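Local coordinates for protein peptide chain release factor subunit 1 (PDB 3AGK) that probably directs the end of protein synthesis by recognising the stop codons UAA, UAG and UGA as a class 1 release factor of archaea, at residues Ile12-Leu17 against Glu134-Asp139; Phe198-Gly203 against Gly237-Tyr242; Tyr302-Val307 against Glu323-Leu328. All blocks are in the same frame, centred on the assembly; numbering follows the deposited sequence.

Contact 1: Ile12-Leu17 against Glu134-Asp139; sequences ISKREL and EDMVED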
loop_
_atom_site.group_PDB
_atom_site.type_symbol
_atom_site.label_atom_id
_atom_site.label_comp_id
_atom_site.label_asym_id
_atom_site.label_seq_id
_atom_site.Cartn_x
_atom_site.Cartn_y
_atom_site.Cartn_z
ATOM N N ILE A 12 -5.758 17.521 11.301
ATOM C CA ILE A 12 -4.663 17.551 10.339
ATOM C C ILE A 12 -5.159 17.052 8.994
ATOM O O ILE A 12 -6.125 16.296 8.922
ATOM C CB ILE A 12 -3.481 16.666 10.781
ATOM C CG1 ILE A 12 -3.898 15.195 10.813
ATOM C CG2 ILE A 12 -2.915 17.132 12.136
ATOM C CD1 ILE A 12 -2.796 14.245 11.251
ATOM N N SER A 13 -4.497 17.473 7.927
ATOM C CA SER A 13 -4.893 17.091 6.583
ATOM C C SER A 13 -4.392 15.694 6.266
ATOM O O SER A 13 -3.618 15.120 7.024
ATOM C CB SER A 13 -4.287 18.058 5.578
ATOM O OG SER A 13 -2.872 18.009 5.659
ATOM N N LYS A 14 -4.815 15.169 5.121
ATOM C CA LYS A 14 -4.286 13.916 4.609
ATOM C C LYS A 14 -2.804 14.027 4.268
ATOM O O LYS A 14 -2.065 13.048 4.358
ATOM C CB LYS A 14 -5.083 13.463 3.386
ATOM C CG LYS A 14 -6.551 13.235 3.686
ATOM C CD LYS A 14 -7.290 12.658 2.494
ATOM C CE LYS A 14 -8.765 12.479 2.812
ATOM N NZ LYS A 14 -9.492 11.714 1.758
ATOM N N ARG A 15 -2.360 15.217 3.888
ATOM C CA ARG A 15 -0.950 15.403 3.564
ATOM C C ARG A 15 -0.071 15.275 4.816
ATOM O O ARG A 15 0.993 14.655 4.782
ATOM C CB ARG A 15 -0.707 16.735 2.847
ATOM C CG ARG A 15 -0.901 17.969 3.712
ATOM C CD ARG A 15 -0.275 19.201 3.081
ATOM N NE ARG A 15 -0.831 19.478 1.760
ATOM C CZ ARG A 15 -1.852 20.298 1.537
ATOM N NH1 ARG A 15 -2.293 20.493 0.300
ATOM N NH2 ARG A 15 -2.433 20.927 2.551
ATOM N N GLU A 16 -0.513 15.848 5.926
ATOM C CA GLU A 16 0.234 15.685 7.165
ATOM C C GLU A 16 0.021 14.299 7.794
ATOM O O GLU A 16 0.939 13.729 8.375
ATOM C CB GLU A 16 -0.066 16.816 8.154
ATOM C CG GLU A 16 -1.461 17.399 8.055
ATOM C CD GLU A 16 -1.512 18.853 8.502
ATOM O OE1 GLU A 16 -2.597 19.471 8.442
ATOM O OE2 GLU A 16 -0.460 19.386 8.907
ATOM N N LEU A 17 -1.180 13.754 7.660
ATOM C CA LEU A 17 -1.470 12.436 8.218
ATOM C C LEU A 17 -0.470 11.400 7.703
ATOM O O LEU A 17 0.017 10.560 8.466
ATOM C CB LEU A 17 -2.897 12.000 7.869
ATOM C CG LEU A 17 -3.711 11.211 8.905
ATOM C CD1 LEU A 17 -4.713 10.314 8.200
ATOM C CD2 LEU A 17 -2.868 10.409 9.936
ATOM N N GLU A 134 -4.580 4.656 7.420
ATOM C CA GLU A 134 -3.977 4.376 6.122
ATOM C C GLU A 134 -5.013 4.321 5.013
ATOM O O GLU A 134 -4.691 4.538 3.849
ATOM C CB GLU A 134 -3.189 3.069 6.154
ATOM C CG GLU A 134 -2.039 3.068 7.137
ATOM C CD GLU A 134 -1.001 2.015 6.806
ATOM O OE1 GLU A 134 -0.908 1.011 7.551
ATOM O OE2 GLU A 134 -0.281 2.197 5.794
ATOM N N ASP A 135 -6.260 4.048 5.380
ATOM C CA ASP A 135 -7.323 3.896 4.392
ATOM C C ASP A 135 -7.819 5.215 3.790
ATOM O O ASP A 135 -8.425 5.219 2.713
ATOM C CB ASP A 135 -8.483 3.103 4.987
ATOM C CG ASP A 135 -8.210 1.610 5.017
ATOM O OD1 ASP A 135 -8.736 0.929 5.918
ATOM O OD2 ASP A 135 -7.465 1.121 4.138
ATOM N N MET A 136 -7.563 6.328 4.476
ATOM C CA MET A 136 -7.987 7.634 3.972
ATOM C C MET A 136 -6.793 8.475 3.541
ATOM O O MET A 136 -6.946 9.550 2.963
ATOM C CB MET A 136 -8.826 8.382 5.009
ATOM C CG MET A 136 -9.535 9.644 4.486
ATOM S SD MET A 136 -11.018 9.366 3.482
ATOM C CE MET A 136 -11.810 10.974 3.591
ATOM N N VAL A 137 -5.597 7.979 3.832
ATOM C CA VAL A 137 -4.382 8.579 3.304
ATOM C C VAL A 137 -4.128 7.935 1.946
ATOM O O VAL A 137 -3.224 8.318 1.198
ATOM C CB VAL A 137 -3.195 8.286 4.223
ATOM C CG1 VAL A 137 -2.719 6.862 4.024
ATOM C CG2 VAL A 137 -2.077 9.243 3.952
ATOM N N GLU A 138 -4.967 6.953 1.641
ATOM C CA GLU A 138 -4.737 6.031 0.547
ATOM C C GLU A 138 -5.613 6.357 -0.652
ATOM O O GLU A 138 -6.840 6.351 -0.550
ATOM C CB GLU A 138 -5.050 4.621 1.038
ATOM C CG GLU A 138 -4.730 3.505 0.078
ATOM C CD GLU A 138 -5.373 2.198 0.500
ATOM O OE1 GLU A 138 -5.207 1.772 1.666
ATOM O OE2 GLU A 138 -6.058 1.599 -0.344
ATOM N N ASP A 139 -4.974 6.641 -1.783
ATOM C CA ASP A 139 -5.671 6.778 -3.061
ATOM C C ASP A 139 -6.580 5.577 -3.309
ATOM O O ASP A 139 -6.151 4.424 -3.222
ATOM C CB ASP A 139 -4.677 6.883 -4.222
ATOM C CG ASP A 139 -3.398 7.601 -3.840
ATOM O OD1 ASP A 139 -3.046 8.582 -4.524
ATOM O OD2 ASP A 139 -2.738 7.186 -2.860
#

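Contact 2: Phe198-Gly203 against Gly237-Tyr242; sequences FFKKVG and GNYLDY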
loop_
_atom_site.group_PDB
_atom_site.type_symbol
_atom_site.label_atom_id
_atom_site.label_comp_id
_atom_site.label_asym_id
_atom_site.label_seq_id
_atom_site.Cartn_x
_atom_site.Cartn_y
_atom_site.Cartn_z
ATOM N N PHE A 198 -10.684 -26.516 -8.077
ATOM C CA PHE A 198 -9.608 -25.533 -8.044
ATOM C C PHE A 198 -10.132 -24.087 -8.289
ATOM O O PHE A 198 -9.734 -23.142 -7.597
ATOM C CB PHE A 198 -8.468 -25.905 -9.014
ATOM C CG PHE A 198 -7.321 -24.927 -8.986
ATOM C CD1 PHE A 198 -6.488 -24.847 -7.869
ATOM C CD2 PHE A 198 -7.102 -24.049 -10.060
ATOM C CE1 PHE A 198 -5.449 -23.935 -7.828
ATOM C CE2 PHE A 198 -6.058 -23.126 -10.039
ATOM C CZ PHE A 198 -5.231 -23.062 -8.919
ATOM N N PHE A 199 -11.043 -23.923 -9.246
ATOM C CA PHE A 199 -11.583 -22.594 -9.548
ATOM C C PHE A 199 -12.364 -22.022 -8.386
ATOM O O PHE A 199 -12.387 -20.808 -8.198
ATOM C CB PHE A 199 -12.458 -22.615 -10.803
ATOM C CG PHE A 199 -11.675 -22.666 -12.079
ATOM C CD1 PHE A 199 -10.278 -22.531 -12.062
ATOM C CD2 PHE A 199 -12.317 -22.849 -13.293
ATOM C CE1 PHE A 199 -9.544 -22.585 -13.238
ATOM C CE2 PHE A 199 -11.587 -22.905 -14.482
ATOM C CZ PHE A 199 -10.189 -22.762 -14.452
ATOM N N LYS A 200 -13.010 -22.892 -7.610
ATOM C CA LYS A 200 -13.718 -22.451 -6.415
ATOM C C LYS A 200 -12.745 -22.004 -5.337
ATOM O O LYS A 200 -12.992 -21.018 -4.656
ATOM C CB LYS A 200 -14.650 -23.548 -5.865
ATOM C CG LYS A 200 -15.994 -23.636 -6.595
ATOM C CD LYS A 200 -16.714 -24.980 -6.348
ATOM C CE LYS A 200 -17.951 -25.089 -7.240
ATOM N NZ LYS A 200 -18.698 -26.370 -7.088
ATOM N N LYS A 201 -11.660 -22.754 -5.166
ATOM C CA LYS A 201 -10.588 -22.348 -4.264
ATOM C C LYS A 201 -10.022 -20.964 -4.680
ATOM O O LYS A 201 -9.911 -20.065 -3.860
ATOM C CB LYS A 201 -9.483 -23.405 -4.258
ATOM C CG LYS A 201 -8.475 -23.284 -3.119
ATOM C CD LYS A 201 -7.310 -24.271 -3.297
ATOM C CE LYS A 201 -7.775 -25.588 -3.934
ATOM N NZ LYS A 201 -6.645 -26.455 -4.428
ATOM N N VAL A 202 -9.677 -20.806 -5.957
ATOM C CA VAL A 202 -9.178 -19.529 -6.468
ATOM C C VAL A 202 -10.205 -18.427 -6.241
ATOM O O VAL A 202 -9.872 -17.348 -5.738
ATOM C CB VAL A 202 -8.832 -19.629 -7.964
ATOM C CG1 VAL A 202 -8.287 -18.266 -8.526
ATOM C CG2 VAL A 202 -7.825 -20.753 -8.177
ATOM N N GLY A 203 -11.455 -18.712 -6.596
ATOM C CA GLY A 203 -12.546 -17.772 -6.391
ATOM C C GLY A 203 -12.692 -17.321 -4.953
ATOM O O GLY A 203 -12.783 -16.121 -4.674
ATOM N N GLY A 237 -18.086 -18.718 -14.793
ATOM C CA GLY A 237 -18.650 -19.489 -13.700
ATOM C C GLY A 237 -18.958 -18.626 -12.486
ATOM O O GLY A 237 -18.901 -17.401 -12.566
ATOM N N ASN A 238 -19.278 -19.273 -11.362
ATOM C CA ASN A 238 -19.692 -18.582 -10.141
ATOM C C ASN A 238 -18.551 -18.310 -9.178
ATOM O O ASN A 238 -18.762 -17.821 -8.060
ATOM C CB ASN A 238 -20.771 -19.400 -9.420
ATOM C CG ASN A 238 -22.147 -19.109 -9.944
ATOM O OD1 ASN A 238 -22.328 -18.171 -10.732
ATOM N ND2 ASN A 238 -23.138 -19.907 -9.520
ATOM N N TYR A 239 -17.342 -18.632 -9.613
ATOM C CA TYR A 239 -16.185 -18.617 -8.724
ATOM C C TYR A 239 -15.935 -17.278 -8.053
ATOM O O TYR A 239 -15.688 -17.208 -6.841
ATOM C CB TYR A 239 -14.956 -19.104 -9.490
ATOM C CG TYR A 239 -15.293 -20.386 -10.235
ATOM C CD1 TYR A 239 -15.371 -20.416 -11.620
ATOM C CD2 TYR A 239 -15.597 -21.558 -9.532
ATOM C CE1 TYR A 239 -15.716 -21.593 -12.294
ATOM C CE2 TYR A 239 -15.924 -22.739 -10.196
ATOM C CZ TYR A 239 -15.989 -22.746 -11.572
ATOM O OH TYR A 239 -16.314 -23.897 -12.235
ATOM N N LEU A 240 -16.009 -16.216 -8.839
ATOM C CA LEU A 240 -15.655 -14.893 -8.358
ATOM C C LEU A 240 -16.863 -14.222 -7.710
ATOM O O LEU A 240 -17.931 -14.135 -8.319
ATOM C CB LEU A 240 -15.150 -14.059 -9.528
ATOM C CG LEU A 240 -14.164 -12.933 -9.235
ATOM C CD1 LEU A 240 -12.961 -13.469 -8.477
ATOM C CD2 LEU A 240 -13.742 -12.247 -10.541
ATOM N N ASP A 241 -16.700 -13.767 -6.468
ATOM C CA ASP A 241 -17.741 -12.989 -5.793
ATOM C C ASP A 241 -18.296 -11.890 -6.711
ATOM O O ASP A 241 -17.544 -11.211 -7.403
ATOM C CB ASP A 241 -17.206 -12.366 -4.495
ATOM C CG ASP A 241 -18.287 -11.612 -3.710
ATOM O OD1 ASP A 241 -18.637 -12.059 -2.601
ATOM O OD2 ASP A 241 -18.791 -10.574 -4.193
ATOM N N TYR A 242 -19.615 -11.719 -6.693
ATOM C CA TYR A 242 -20.288 -10.734 -7.531
ATOM C C TYR A 242 -19.788 -9.296 -7.336
ATOM O O TYR A 242 -19.774 -8.517 -8.294
ATOM C CB TYR A 242 -21.806 -10.787 -7.315
ATOM C CG TYR A 242 -22.265 -10.168 -6.010
ATOM C CD1 TYR A 242 -22.234 -10.893 -4.821
ATOM C CD2 TYR A 242 -22.744 -8.865 -5.967
ATOM C CE1 TYR A 242 -22.663 -10.330 -3.619
ATOM C CE2 TYR A 242 -23.174 -8.294 -4.774
ATOM C CZ TYR A 242 -23.128 -9.030 -3.603
ATOM O OH TYR A 242 -23.554 -8.466 -2.423
HETATM O O HOH W 1 -15.441 -20.016 -5.607
#

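Contact 3: Tyr302-Val307 against Glu323-Leu328; sequences YGEKDV and ESREDL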
loop_
_atom_site.group_PDB
_atom_site.type_symbol
_atom_site.label_atom_id
_atom_site.label_comp_id
_atom_site.label_asym_id
_atom_site.label_seq_id
_atom_site.Cartn_x
_atom_site.Cartn_y
_atom_site.Cartn_z
ATOM N N TYR A 302 23.814 10.434 -15.801
ATOM C CA TYR A 302 23.843 9.906 -14.443
ATOM C C TYR A 302 25.062 10.471 -13.744
ATOM O O TYR A 302 25.931 11.060 -14.390
ATOM C CB TYR A 302 23.848 8.371 -14.426
ATOM C CG TYR A 302 24.767 7.726 -15.440
ATOM C CD1 TYR A 302 26.093 7.408 -15.120
ATOM C CD2 TYR A 302 24.307 7.424 -16.721
ATOM C CE1 TYR A 302 26.942 6.824 -16.058
ATOM C CE2 TYR A 302 25.136 6.832 -17.665
ATOM C CZ TYR A 302 26.451 6.529 -17.330
ATOM O OH TYR A 302 27.262 5.939 -18.280
ATOM N N GLY A 303 25.119 10.288 -12.428
ATOM C CA GLY A 303 26.122 10.938 -11.603
ATOM C C GLY A 303 25.520 12.265 -11.191
ATOM O O GLY A 303 25.008 13.002 -12.043
ATOM N N GLU A 304 25.548 12.561 -9.896
ATOM C CA GLU A 304 24.885 13.754 -9.371
ATOM C C GLU A 304 25.263 15.054 -10.096
ATOM O O GLU A 304 24.389 15.847 -10.452
ATOM C CB GLU A 304 25.129 13.876 -7.866
ATOM C CG GLU A 304 24.244 12.943 -7.071
ATOM C CD GLU A 304 24.688 12.777 -5.629
ATOM O OE1 GLU A 304 25.391 13.673 -5.113
ATOM O OE2 GLU A 304 24.325 11.742 -5.017
ATOM N N LYS A 305 26.559 15.261 -10.307
ATOM C CA LYS A 305 27.039 16.463 -10.968
ATOM C C LYS A 305 26.428 16.540 -12.360
ATOM O O LYS A 305 25.861 17.566 -12.732
ATOM C CB LYS A 305 28.569 16.483 -11.042
ATOM C CG LYS A 305 29.265 16.498 -9.682
ATOM C CD LYS A 305 29.945 15.149 -9.337
ATOM C CE LYS A 305 28.934 14.059 -8.947
ATOM N NZ LYS A 305 29.159 12.776 -9.687
ATOM N N ASP A 306 26.517 15.448 -13.117
ATOM C CA ASP A 306 25.953 15.411 -14.467
ATOM C C ASP A 306 24.449 15.658 -14.464
ATOM O O ASP A 306 23.946 16.463 -15.260
ATOM C CB ASP A 306 26.257 14.082 -15.161
ATOM C CG ASP A 306 27.717 13.934 -15.520
ATOM O OD1 ASP A 306 28.053 13.033 -16.319
ATOM O OD2 ASP A 306 28.527 14.723 -14.996
ATOM N N VAL A 307 23.737 14.968 -13.577
ATOM C CA VAL A 307 22.284 15.100 -13.506
ATOM C C VAL A 307 21.920 16.550 -13.190
ATOM O O VAL A 307 21.057 17.132 -13.853
ATOM C CB VAL A 307 21.629 14.142 -12.471
ATOM C CG1 VAL A 307 20.140 14.437 -12.344
ATOM C CG2 VAL A 307 21.846 12.683 -12.865
ATOM N N GLU A 323 13.256 5.170 -4.880
ATOM C CA GLU A 323 12.571 5.657 -3.688
ATOM C C GLU A 323 13.390 5.575 -2.386
ATOM O O GLU A 323 13.065 6.235 -1.400
ATOM C CB GLU A 323 11.257 4.901 -3.501
ATOM C CG GLU A 323 11.451 3.471 -3.049
ATOM C CD GLU A 323 10.132 2.775 -2.777
ATOM O OE1 GLU A 323 10.086 1.527 -2.849
ATOM O OE2 GLU A 323 9.138 3.481 -2.501
ATOM N N SER A 324 14.442 4.769 -2.364
ATOM C CA SER A 324 15.250 4.667 -1.145
ATOM C C SER A 324 16.275 5.801 -0.985
ATOM O O SER A 324 16.992 5.863 0.014
ATOM C CB SER A 324 15.930 3.296 -1.035
ATOM O OG SER A 324 17.021 3.180 -1.934
ATOM N N ARG A 325 16.343 6.700 -1.959
ATOM C CA ARG A 325 17.220 7.860 -1.841
ATOM C C ARG A 325 16.698 8.877 -0.834
ATOM O O ARG A 325 15.568 9.351 -0.930
ATOM C CB ARG A 325 17.437 8.529 -3.199
ATOM C CG ARG A 325 18.476 7.827 -4.040
ATOM C CD ARG A 325 18.697 8.544 -5.338
ATOM N NE ARG A 325 20.115 8.621 -5.670
ATOM C CZ ARG A 325 20.929 9.568 -5.230
ATOM N NH1 ARG A 325 20.464 10.512 -4.436
ATOM N NH2 ARG A 325 22.200 9.574 -5.584
ATOM N N GLU A 326 17.542 9.216 0.131
ATOM C CA GLU A 326 17.154 10.167 1.154
ATOM C C GLU A 326 16.911 11.545 0.552
ATOM O O GLU A 326 15.977 12.238 0.942
ATOM C CB GLU A 326 18.203 10.192 2.260
ATOM C CG GLU A 326 18.449 8.800 2.830
ATOM C CD GLU A 326 19.417 8.792 3.990
ATOM O OE1 GLU A 326 19.635 7.707 4.576
ATOM O OE2 GLU A 326 19.962 9.867 4.311
ATOM N N ASP A 327 17.731 11.925 -0.423
ATOM C CA ASP A 327 17.571 13.214 -1.101
ATOM C C ASP A 327 16.438 13.211 -2.132
ATOM O O ASP A 327 16.288 14.159 -2.907
ATOM C CB ASP A 327 18.889 13.639 -1.760
ATOM C CG ASP A 327 19.374 12.640 -2.803
ATOM O OD1 ASP A 327 18.566 11.819 -3.286
ATOM O OD2 ASP A 327 20.573 12.664 -3.142
ATOM N N LEU A 328 15.630 12.154 -2.134
ATOM C CA LEU A 328 14.573 12.008 -3.143
ATOM C C LEU A 328 13.831 13.315 -3.465
ATOM O O LEU A 328 13.720 13.718 -4.631
ATOM C CB LEU A 328 13.575 10.922 -2.724
ATOM C CG LEU A 328 12.648 10.326 -3.790
ATOM C CD1 LEU A 328 11.978 9.079 -3.244
ATOM C CD2 LEU A 328 11.595 11.318 -4.250
#

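Contact 1: Ile12-Leu17 against Glu134-Asp139
K14 lays its long side chain across M136, the two crossing obliquely at the surface of the protein. The lysine's aliphatic end and ammonium nitrogen lie against CG, SD and CE of the methionine: the nearest approach is K14 NZ to M136 CE, 3.0 Å, K14 CE sits 3.4 Å from M136 CG, tighter than usual van der Waals contact, and K14 NZ reaches the thioether, 3.3 Å from M136 SD. Lower down, the lysine passes the backbone, with K14 CD 3.2 Å from M136 O. The torsions explain the meeting. K14 runs out fully extended beyond CG, whereas M136, with CG anti to its N (chi1 -169°), bends at chi2 (77°) and so brings its sulfur and methyl up alongside the lysine tip. No hydrogen bond joins the segments; the contact is made by close packing of the lysine chain and its ammonium group on the methionine.

Beside this pair, V137 CG2 packs 3.8 Å from K14 O, where the backbones come closest, the CA atoms of K14 and V137 lying 5.5 Å apart. The helix that carries K14 starts in a capping box of S13 and E16, in which S13 N donates to E16 OE1 (2.8 Å).

The contact thus joins the first turn of helix 14-24 to the loop between helix 131-134 and strand 142-149. V137 also packs on A18 and L21 of helix 14-24, P114 touches both K14 and L17, and L17 reaches F111 of strand 107-111.

Contact 2: Phe198-Gly203 against Gly237-Tyr242
Y239 and F199 make the aromatic part of this contact. The Y239 ring takes F199 on one face: F199 CB stands 3.4 Å from the ring centroid and 5° off the normal, a CH-pi contact placed over the middle of the ring. Beyond it the F199 ring turns its edge toward the same tyrosine, with centroids 5.4 Å apart and planes at 70°, an edge-to-face pair. The first torsion of Y239 sets this up, since CG lies anti to the carbonyl carbon (chi1 -48°) and the ring is carried against the helix surface.

The apolar part comes from the neighbouring lysine. K200 CG lies at the ring edge, in its plane, 3.6 Å from Y239 CD2, so the tyrosine is touched on a face by one residue and on its rim by the next. The polar ends of K200 and Y239 both turn to D196, one turn earlier on the helix.

The backbone part involves close approach and water. G203 CA comes 3.2 Å from Y239 O in a CA-H...O contact; a beta carbon at G203 would collide with that oxygen, which fits the glycine. One water bridges the segments, donating to K200 O (2.8 Å from the water oxygen) and to Y239 O (3.1 Å from it).

Together these contacts lay the loop between helices 230-236 and 242-245 on helix 188-215. Further in, F199 meets A230 and E233 of helix 230-236 and V148 of strand 142-149, while L240 packs on F234 and I146.

Contact 3: Tyr302-Val307 against Glu323-Leu328
This is a surface salt bridge, spanning from the first turn of helix 304-312 to the turn between strand 316-322 and helix 328-335, in the range of eRF1 domain 3. The backbones stay well apart, the nearest CA atoms, those of E304 and D327, being 11.1 Å from each other, so long side chains do the joining and bury little surface.

R325 NH2 donates to E304 OE2 over 3.1 Å, with an N-H...O angle of 165°. The acceptor lies at the edge of the guanidinium, 5° out of its plane, and uses its anti lone pair, on the side away from OE1. The carboxylate and guanidinium planes stand 78° apart, consistent with one bond rather than a paired, coplanar grip. E304 runs out extended beyond CG, while R325 bends at chi3 to turn its end group toward it.

On the arginine's other terminal nitrogen, NH1 faces the D327 carboxylate; those bonds are weak and the place of NH1 is less sure. R325 NE donates to the backbone oxygen of G360, and D327 OD2 accepts from W331, whose side chain also touches E304 and R325. A methionine in place of R325 would probably leave the E304 and D327 carboxylates without their shared positive partner and G360 O without this donor.

With E304 OE2 and D327 OD2 only 4.3 Å apart, the arginine's charge probably offsets the repulsion of two acids and makes their closeness tolerable.

Overall arrangement
The three contacts follow one another in series along the chain, and none touches another. Segment 134-139 of contact 1 falls in the eRF1 domain 1 range, contact 2 in that of domain 2 and contact 3 in that of domain 3. The centres of contacts 2 and 3 are 46 Å apart, on opposite sides of the chain's centre; contact 1 lies 34 Å from contact 2 and 27 Å from contact 3, between centres. Its second segment leads into strand 142-149, part of the mixed sheet on which helix 188-215 of contact 2 packs, whereas contact 3 flanks a separate sheet. In this elongated, multidomain factor contact 1 bridges a long sequence span, while contacts 2 and 3 each close within their own range.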